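Phl p 3 allergen (Phleum pratense, PDB 3FT1) is a secreted major grass pollen allergen recognised by IgE, of the expansin family, whose role in pollen is not established. Local coordinates at residues Val4-Gln9 with Asp80-Thr85; Leu35-His38 with Trp43-Leu46. All coordinates share one frame; numbering follows the deposited sequence.

Contact 1: Val4-Gln9 with Asp80-Thr85; sequences VTFTVQ and DEVIPT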
ATOM      1  N   VAL A   4       4.083   5.345   7.859  1.00 17.73           N
ATOM      2  CA  VAL A   4       2.915   4.968   7.079  1.00 14.44           C
ATOM      3  C   VAL A   4       2.033   3.986   7.828  1.00 12.75           C
ATOM      4  O   VAL A   4       2.527   3.169   8.598  1.00 12.22           O
ATOM      5  CB  VAL A   4       3.323   4.378   5.714  1.00 13.85           C
ATOM      6  CG1 VAL A   4       4.034   3.038   5.891  1.00 22.82           C
ATOM      7  CG2 VAL A   4       2.108   4.219   4.816  1.00 18.20           C
ATOM      8  N   THR A   5       0.725   4.102   7.625  1.00 17.01           N
ATOM      9  CA  THR A   5      -0.200   3.062   8.057  1.00 14.05           C
ATOM     10  C   THR A   5      -1.093   2.703   6.877  1.00 13.06           C
ATOM     11  O   THR A   5      -1.359   3.542   6.010  1.00  9.58           O
ATOM     12  CB  THR A   5      -1.090   3.491   9.259  1.00 13.32           C
ATOM     13  OG1 THR A   5      -1.896   4.617   8.896  1.00 16.04           O
ATOM     14  CG2 THR A   5      -0.240   3.835  10.488  1.00 11.30           C
ATOM     15  N   PHE A   6      -1.531   1.443   6.844  1.00 13.52           N
ATOM     16  CA  PHE A   6      -2.416   0.938   5.809  1.00 11.21           C
ATOM     17  C   PHE A   6      -3.625   0.380   6.532  1.00  9.98           C
ATOM     18  O   PHE A   6      -3.479  -0.555   7.312  1.00 13.66           O
ATOM     19  CB  PHE A   6      -1.782  -0.247   5.075  1.00 11.57           C
ATOM     20  CG  PHE A   6      -0.496   0.067   4.344  1.00 12.58           C
ATOM     21  CD1 PHE A   6      -0.493   0.244   2.971  1.00 16.32           C
ATOM     22  CD2 PHE A   6       0.708   0.138   5.026  1.00 12.63           C
ATOM     23  CE1 PHE A   6       0.679   0.506   2.292  1.00 17.58           C
ATOM     24  CE2 PHE A   6       1.893   0.402   4.353  1.00 18.20           C
ATOM     25  CZ  PHE A   6       1.879   0.585   2.988  1.00 17.07           C
ATOM     26  N   THR A   7      -4.804   0.930   6.276  1.00 10.38           N
ATOM     27  CA  THR A   7      -6.026   0.392   6.871  1.00 10.54           C
ATOM     28  C   THR A   7      -6.894  -0.217   5.788  1.00 11.28           C
ATOM     29  O   THR A   7      -7.261   0.451   4.826  1.00 13.90           O
ATOM     30  CB  THR A   7      -6.819   1.475   7.606  1.00 12.13           C
ATOM     31  OG1 THR A   7      -5.967   2.108   8.567  1.00 14.41           O
ATOM     32  CG2 THR A   7      -8.041   0.871   8.314  1.00 15.82           C
ATOM     33  N   VAL A   8      -7.219  -1.493   5.952  1.00  8.83           N
ATOM     34  CA  VAL A   8      -8.036  -2.189   4.972  1.00  9.06           C
ATOM     35  C   VAL A   8      -9.489  -1.758   5.108  1.00 14.79           C
ATOM     36  O   VAL A   8     -10.094  -1.890   6.176  1.00 13.95           O
ATOM     37  CB  VAL A   8      -7.935  -3.709   5.138  1.00 12.32           C
ATOM     38  CG1 VAL A   8      -8.906  -4.402   4.186  1.00 13.29           C
ATOM     39  CG2 VAL A   8      -6.510  -4.170   4.877  1.00 12.45           C
ATOM     40  N   GLN A   9     -10.043  -1.236   4.020  1.00 10.59           N
ATOM     41  CA  GLN A   9     -11.382  -0.654   4.040  1.00 13.04           C
ATOM     42  C   GLN A   9     -12.437  -1.649   3.593  1.00 15.97           C
ATOM     43  O   GLN A   9     -12.166  -2.525   2.771  1.00 14.42           O
ATOM     44  CB  GLN A   9     -11.434   0.567   3.118  1.00 12.68           C
ATOM     45  CG  GLN A   9     -10.419   1.630   3.489  1.00 21.40           C
ATOM     46  CD  GLN A   9     -10.709   2.228   4.844  1.00 22.62           C
ATOM     47  OE1 GLN A   9     -10.027   1.936   5.829  1.00 22.14           O
ATOM     48  NE2 GLN A   9     -11.750   3.047   4.911  1.00 22.40           N
ATOM     49  N   ASP A  80       8.035  -3.801   2.705  1.00 11.05           N
ATOM     50  CA  ASP A  80       7.930  -5.194   2.286  1.00 14.41           C
ATOM     51  C   ASP A  80       7.045  -6.034   3.198  1.00 19.96           C
ATOM     52  O   ASP A  80       7.085  -5.897   4.420  1.00 17.03           O
ATOM     53  CB  ASP A  80       9.321  -5.818   2.164  1.00 21.78           C
ATOM     54  CG  ASP A  80      10.142  -5.197   1.038  1.00 25.45           C
ATOM     55  OD1 ASP A  80       9.881  -5.518  -0.139  1.00 20.89           O
ATOM     56  OD2 ASP A  80      11.047  -4.386   1.334  1.00 42.64           O
ATOM     57  N   GLU A  81       6.249  -6.901   2.579  1.00 17.37           N
ATOM     58  CA  GLU A  81       5.378  -7.838   3.289  1.00 17.23           C
ATOM     59  C   GLU A  81       4.617  -7.155   4.423  1.00 14.28           C
ATOM     60  O   GLU A  81       4.649  -7.585   5.575  1.00 18.74           O
ATOM     61  CB  GLU A  81       6.177  -9.054   3.771  1.00 23.35           C
ATOM     62  CG  GLU A  81       7.018  -9.682   2.652  1.00 21.29           C
ATOM     63  CD  GLU A  81       7.426 -11.114   2.935  1.00 17.97           C
ATOM     64  OE1 GLU A  81       7.332 -11.548   4.101  1.00 35.74           O
ATOM     65  OE2 GLU A  81       7.836 -11.807   1.980  1.00 37.53           O
ATOM     66  N   VAL A  82       3.915  -6.091   4.062  1.00  8.44           N
ATOM     67  CA  VAL A  82       3.205  -5.254   5.023  1.00  7.72           C
ATOM     68  C   VAL A  82       1.825  -5.782   5.391  1.00 16.38           C
ATOM     69  O   VAL A  82       1.381  -5.626   6.526  1.00 12.77           O
ATOM     70  CB  VAL A  82       3.036  -3.826   4.480  1.00 13.77           C
ATOM     71  CG1 VAL A  82       2.271  -2.976   5.494  1.00 18.40           C
ATOM     72  CG2 VAL A  82       4.389  -3.224   4.198  1.00 22.57           C
ATOM     73  N   ILE A  83       1.150  -6.383   4.419  1.00 13.03           N
ATOM     74  CA  ILE A  83      -0.200  -6.907   4.607  1.00  8.55           C
ATOM     75  C   ILE A  83      -0.248  -8.379   4.192  1.00 11.85           C
ATOM     76  O   ILE A  83       0.238  -8.744   3.114  1.00 11.16           O
ATOM     77  CB  ILE A  83      -1.219  -6.099   3.774  1.00  6.46           C
ATOM     78  CG1 ILE A  83      -1.142  -4.613   4.153  1.00 11.47           C
ATOM     79  CG2 ILE A  83      -2.630  -6.667   3.930  1.00 10.14           C
ATOM     80  CD1 ILE A  83      -2.089  -3.736   3.387  1.00 14.62           C
ATOM     81  N   PRO A  84      -0.821  -9.232   5.049  1.00 10.47           N
ATOM     82  CA  PRO A  84      -0.831 -10.664   4.739  1.00 12.45           C
ATOM     83  C   PRO A  84      -1.899 -10.946   3.720  1.00 10.81           C
ATOM     84  O   PRO A  84      -2.798 -10.127   3.545  1.00 12.39           O
ATOM     85  CB  PRO A  84      -1.226 -11.303   6.062  1.00 11.24           C
ATOM     86  CG  PRO A  84      -2.081 -10.266   6.732  1.00 13.28           C
ATOM     87  CD  PRO A  84      -1.528  -8.924   6.304  1.00 10.79           C
ATOM     88  N   THR A  85      -1.806 -12.090   3.052  1.00  8.76           N
ATOM     89  CA  THR A  85      -2.857 -12.484   2.132  1.00 11.08           C
ATOM     90  C   THR A  85      -4.216 -12.472   2.823  1.00 13.48           C
ATOM     91  O   THR A  85      -5.190 -11.933   2.292  1.00 14.08           O
ATOM     92  CB  THR A  85      -2.582 -13.877   1.588  1.00 19.16           C
ATOM     93  OG1 THR A  85      -1.301 -13.867   0.954  1.00 13.69           O
ATOM     94  CG2 THR A  85      -3.647 -14.280   0.586  1.00 17.72           C
TER

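Contact 2: Leu35-His38 with Trp43-Leu46; sequences LRQH and WEPL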
ATOM      1  N   LEU A  35       1.728  -1.836  -5.871  1.00 13.64           N
ATOM      2  CA  LEU A  35       1.732  -3.107  -5.172  1.00 12.45           C
ATOM      3  C   LEU A  35       2.597  -4.122  -5.913  1.00 10.21           C
ATOM      4  O   LEU A  35       2.564  -4.193  -7.133  1.00 15.19           O
ATOM      5  CB  LEU A  35       0.298  -3.645  -5.092  1.00 14.53           C
ATOM      6  CG  LEU A  35       0.202  -5.141  -4.794  1.00 15.76           C
ATOM      7  CD1 LEU A  35       0.456  -5.356  -3.318  1.00 22.61           C
ATOM      8  CD2 LEU A  35      -1.148  -5.687  -5.200  1.00 16.78           C
ATOM      9  N   ARG A  36       3.375  -4.900  -5.173  1.00 12.25           N
ATOM     10  CA  ARG A  36       3.994  -6.087  -5.749  1.00 11.40           C
ATOM     11  C   ARG A  36       3.493  -7.305  -4.981  1.00 15.03           C
ATOM     12  O   ARG A  36       3.706  -7.428  -3.770  1.00 11.72           O
ATOM     13  CB  ARG A  36       5.525  -6.006  -5.707  1.00 13.08           C
ATOM     14  CG  ARG A  36       6.221  -7.153  -6.440  1.00 14.74           C
ATOM     15  CD  ARG A  36       7.731  -7.031  -6.420  1.00 18.99           C
ATOM     16  NE  ARG A  36       8.292  -7.214  -5.083  1.00 21.65           N
ATOM     17  CZ  ARG A  36       8.378  -8.386  -4.462  1.00 25.11           C
ATOM     18  NH1 ARG A  36       7.930  -9.490  -5.044  1.00 24.52           N
ATOM     19  NH2 ARG A  36       8.909  -8.458  -3.252  1.00 27.02           N
ATOM     20  N   GLN A  37       2.793  -8.192  -5.678  1.00 14.38           N
ATOM     21  CA  GLN A  37       2.303  -9.402  -5.036  1.00 14.14           C
ATOM     22  C   GLN A  37       3.466 -10.326  -4.712  1.00 15.05           C
ATOM     23  O   GLN A  37       4.517 -10.266  -5.341  1.00 15.99           O
ATOM     24  CB  GLN A  37       1.287 -10.119  -5.927  1.00 10.84           C
ATOM     25  CG  GLN A  37       0.130  -9.252  -6.360  1.00 15.21           C
ATOM     26  CD  GLN A  37      -0.885 -10.038  -7.150  1.00 20.79           C
ATOM     27  OE1 GLN A  37      -1.251 -11.145  -6.766  1.00 18.07           O
ATOM     28  NE2 GLN A  37      -1.338  -9.480  -8.267  1.00 20.42           N
ATOM     29  N   HIS A  38       3.284 -11.172  -3.707  1.00 12.60           N
ATOM     30  CA  HIS A  38       4.295 -12.153  -3.364  1.00 13.20           C
ATOM     31  C   HIS A  38       4.532 -13.080  -4.553  1.00 20.39           C
ATOM     32  O   HIS A  38       3.583 -13.571  -5.161  1.00 22.42           O
ATOM     33  CB  HIS A  38       3.852 -12.974  -2.151  1.00 19.79           C
ATOM     34  CG  HIS A  38       4.837 -14.023  -1.743  1.00 21.34           C
ATOM     35  ND1 HIS A  38       5.936 -13.747  -0.954  1.00 26.19           N
ATOM     36  CD2 HIS A  38       4.893 -15.347  -2.015  1.00 20.44           C
ATOM     37  CE1 HIS A  38       6.622 -14.857  -0.757  1.00 28.35           C
ATOM     38  NE2 HIS A  38       6.012 -15.844  -1.390  1.00 29.06           N
ATOM     39  N   TRP A  43       5.510  -4.318 -10.375  1.00 14.28           N
ATOM     40  CA  TRP A  43       4.781  -3.368  -9.553  1.00 12.57           C
ATOM     41  C   TRP A  43       3.491  -2.964 -10.250  1.00 16.74           C
ATOM     42  O   TRP A  43       3.501  -2.533 -11.405  1.00 17.37           O
ATOM     43  CB  TRP A  43       5.649  -2.135  -9.268  1.00 14.33           C
ATOM     44  CG  TRP A  43       6.828  -2.472  -8.421  1.00 11.65           C
ATOM     45  CD1 TRP A  43       8.108  -2.696  -8.843  1.00 19.97           C
ATOM     46  CD2 TRP A  43       6.840  -2.642  -6.998  1.00 14.19           C
ATOM     47  NE1 TRP A  43       8.914  -2.992  -7.772  1.00 17.41           N
ATOM     48  CE2 TRP A  43       8.159  -2.974  -6.628  1.00 13.55           C
ATOM     49  CE3 TRP A  43       5.860  -2.563  -6.004  1.00  9.39           C
ATOM     50  CZ2 TRP A  43       8.529  -3.210  -5.307  1.00 13.70           C
ATOM     51  CZ3 TRP A  43       6.227  -2.801  -4.686  1.00 10.34           C
ATOM     52  CH2 TRP A  43       7.552  -3.118  -4.351  1.00 12.45           C
ATOM     53  N   GLU A  44       2.377  -3.107  -9.539  1.00 13.68           N
ATOM     54  CA  GLU A  44       1.068  -2.754 -10.066  1.00 12.96           C
ATOM     55  C   GLU A  44       0.566  -1.480  -9.404  1.00 12.24           C
ATOM     56  O   GLU A  44       0.439  -1.422  -8.179  1.00 13.82           O
ATOM     57  CB  GLU A  44       0.073  -3.882  -9.791  1.00 15.28           C
ATOM     58  CG  GLU A  44       0.560  -5.251 -10.236  1.00 17.74           C
ATOM     59  CD  GLU A  44      -0.390  -6.354  -9.825  1.00 22.14           C
ATOM     60  OE1 GLU A  44      -1.579  -6.270 -10.183  1.00 25.06           O
ATOM     61  OE2 GLU A  44       0.055  -7.297  -9.149  1.00 24.32           O
ATOM     62  N   PRO A  45       0.248  -0.461 -10.207  1.00 13.48           N
ATOM     63  CA  PRO A  45      -0.146   0.814  -9.598  1.00 16.32           C
ATOM     64  C   PRO A  45      -1.491   0.708  -8.887  1.00 19.72           C
ATOM     65  O   PRO A  45      -2.398   0.024  -9.373  1.00 15.20           O
ATOM     66  CB  PRO A  45      -0.268   1.765 -10.793  1.00 17.47           C
ATOM     67  CG  PRO A  45       0.287   1.019 -11.979  1.00 24.65           C
ATOM     68  CD  PRO A  45       0.149  -0.435 -11.673  1.00 23.28           C
ATOM     69  N   LEU A  46      -1.602   1.356  -7.733  1.00 14.90           N
ATOM     70  CA  LEU A  46      -2.892   1.546  -7.090  1.00 12.83           C
ATOM     71  C   LEU A  46      -3.468   2.840  -7.629  1.00 16.33           C
ATOM     72  O   LEU A  46      -2.727   3.748  -7.996  1.00 16.67           O
ATOM     73  CB  LEU A  46      -2.754   1.632  -5.568  1.00 12.61           C
ATOM     74  CG  LEU A  46      -2.704   0.304  -4.809  1.00 19.52           C
ATOM     75  CD1 LEU A  46      -1.416  -0.437  -5.114  1.00 17.01           C
ATOM     76  CD2 LEU A  46      -2.854   0.550  -3.313  1.00 18.24           C
TER
HETATM   77  O   HOH W   1       2.615  -7.791  -8.555  1.00 14.07           O

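Contact 1: Val4-Gln9 with Asp80-Thr85
Phe6 meets Val82 and Ile83 across an interface made entirely of carbon. The closest touch is between CD2 of the Phe6 ring and CG1 of Val82, at 3.5 Å. The two side chains cross at about a right angle, and the methyl comes obliquely to the ring. Val82 can present this branch because CG1 stands anti to its backbone N (chi1 179°). Ile83 reaches in differently: with CG1 anti to the carbonyl carbon (chi1 -57°) and the chain extended beyond it, its CD1 methyl arrives 3.9 Å from CB of Phe6, so it touches the root of the phenylalanine while Val82 touches the ring.

The strand carrying Phe6 pairs with strand 16-24 and with 92-93, whereas Val82 and Ile83 follow a corner at Glu81 at the end of strand 76-83. The contact therefore joins strand 76-83, at one edge of the sheet, to strand 3-8, next to the other edge, through the interior of the beta barrel, where Phe67 also meets the Phe6 ring and Ile83 packs on Phe65. No hydrogen bond links the two segments; a broad aromatic and two branched aliphatics give each other dispersion and, probably, shelter from water.

Contact 2: Leu35-His38 with Trp43-Leu46
Leu35 and Glu44 form an antiparallel hydrogen-bonded pair in the beta hairpin of strands 30-36 and 44-49. Leu35 N donates to Glu44 O at 2.7 Å, and Glu44 N returns a bond to Leu35 O at 2.6 Å; both are nearly straight, so each residue has its N-H and its C=O satisfied by the other. Leu35 O also receives a weaker CA-H...O contact from Trp43.

Toward the turn, side chains and a water take over, whereas in the other direction Leu46 bonds to Val33 by backbone. Glu44 OE2 accepts from Gln37 NE2 at 2.7 Å through its syn lone pair, and lies close to the amide plane. The same OE2 accepts a hydrogen bond from a water, which in turn accepts one from Gln37 N at 2.9 Å. One carboxylate oxygen thus serves two donors, which probably stabilises its charge. An amide suits position 37 because its other end, OE1, is bonded to Val62 N.

Leu35 is an apolar residue facing the core, where its CB meets Leu46 CD1 at 3.6 Å. Arg36 combines a greasy stem with a polar head: NH1 is held by Ser40 O, and the guanidinium stands perpendicular to the indole of Trp43, whose cation-pi partner is Arg68. Arg36 CB makes a CH-pi contact over one indole face, 3.5 Å from the centroid of the Trp43 six-membered ring and 17° off its normal.

In the fold
Contacts 1 and 2 lie about 12 Å apart, centre to centre, and belong to one antiparallel sheet that curls into a barrel. Along the chain, the hairpin of contact 2 falls between the two segments of contact 1. Strand 65-71 connects them: it pairs with both 30-36 and 76-83, and its Phe65 and Phe67 pack against Ile83 of contact 1 and Leu35 of contact 2, giving both a share in the same hydrophobic core. Asn66 OD1 accepts from Glu81 N, while the backbone of Asn66 pairs with that of Arg36. The contacts touch directly, Glu81 OE2 lying 4.0 Å from His38 ND1, as packing only. Contact 1 is buried and apolar; contact 2 mixes hydrogen bonds with apolar packing.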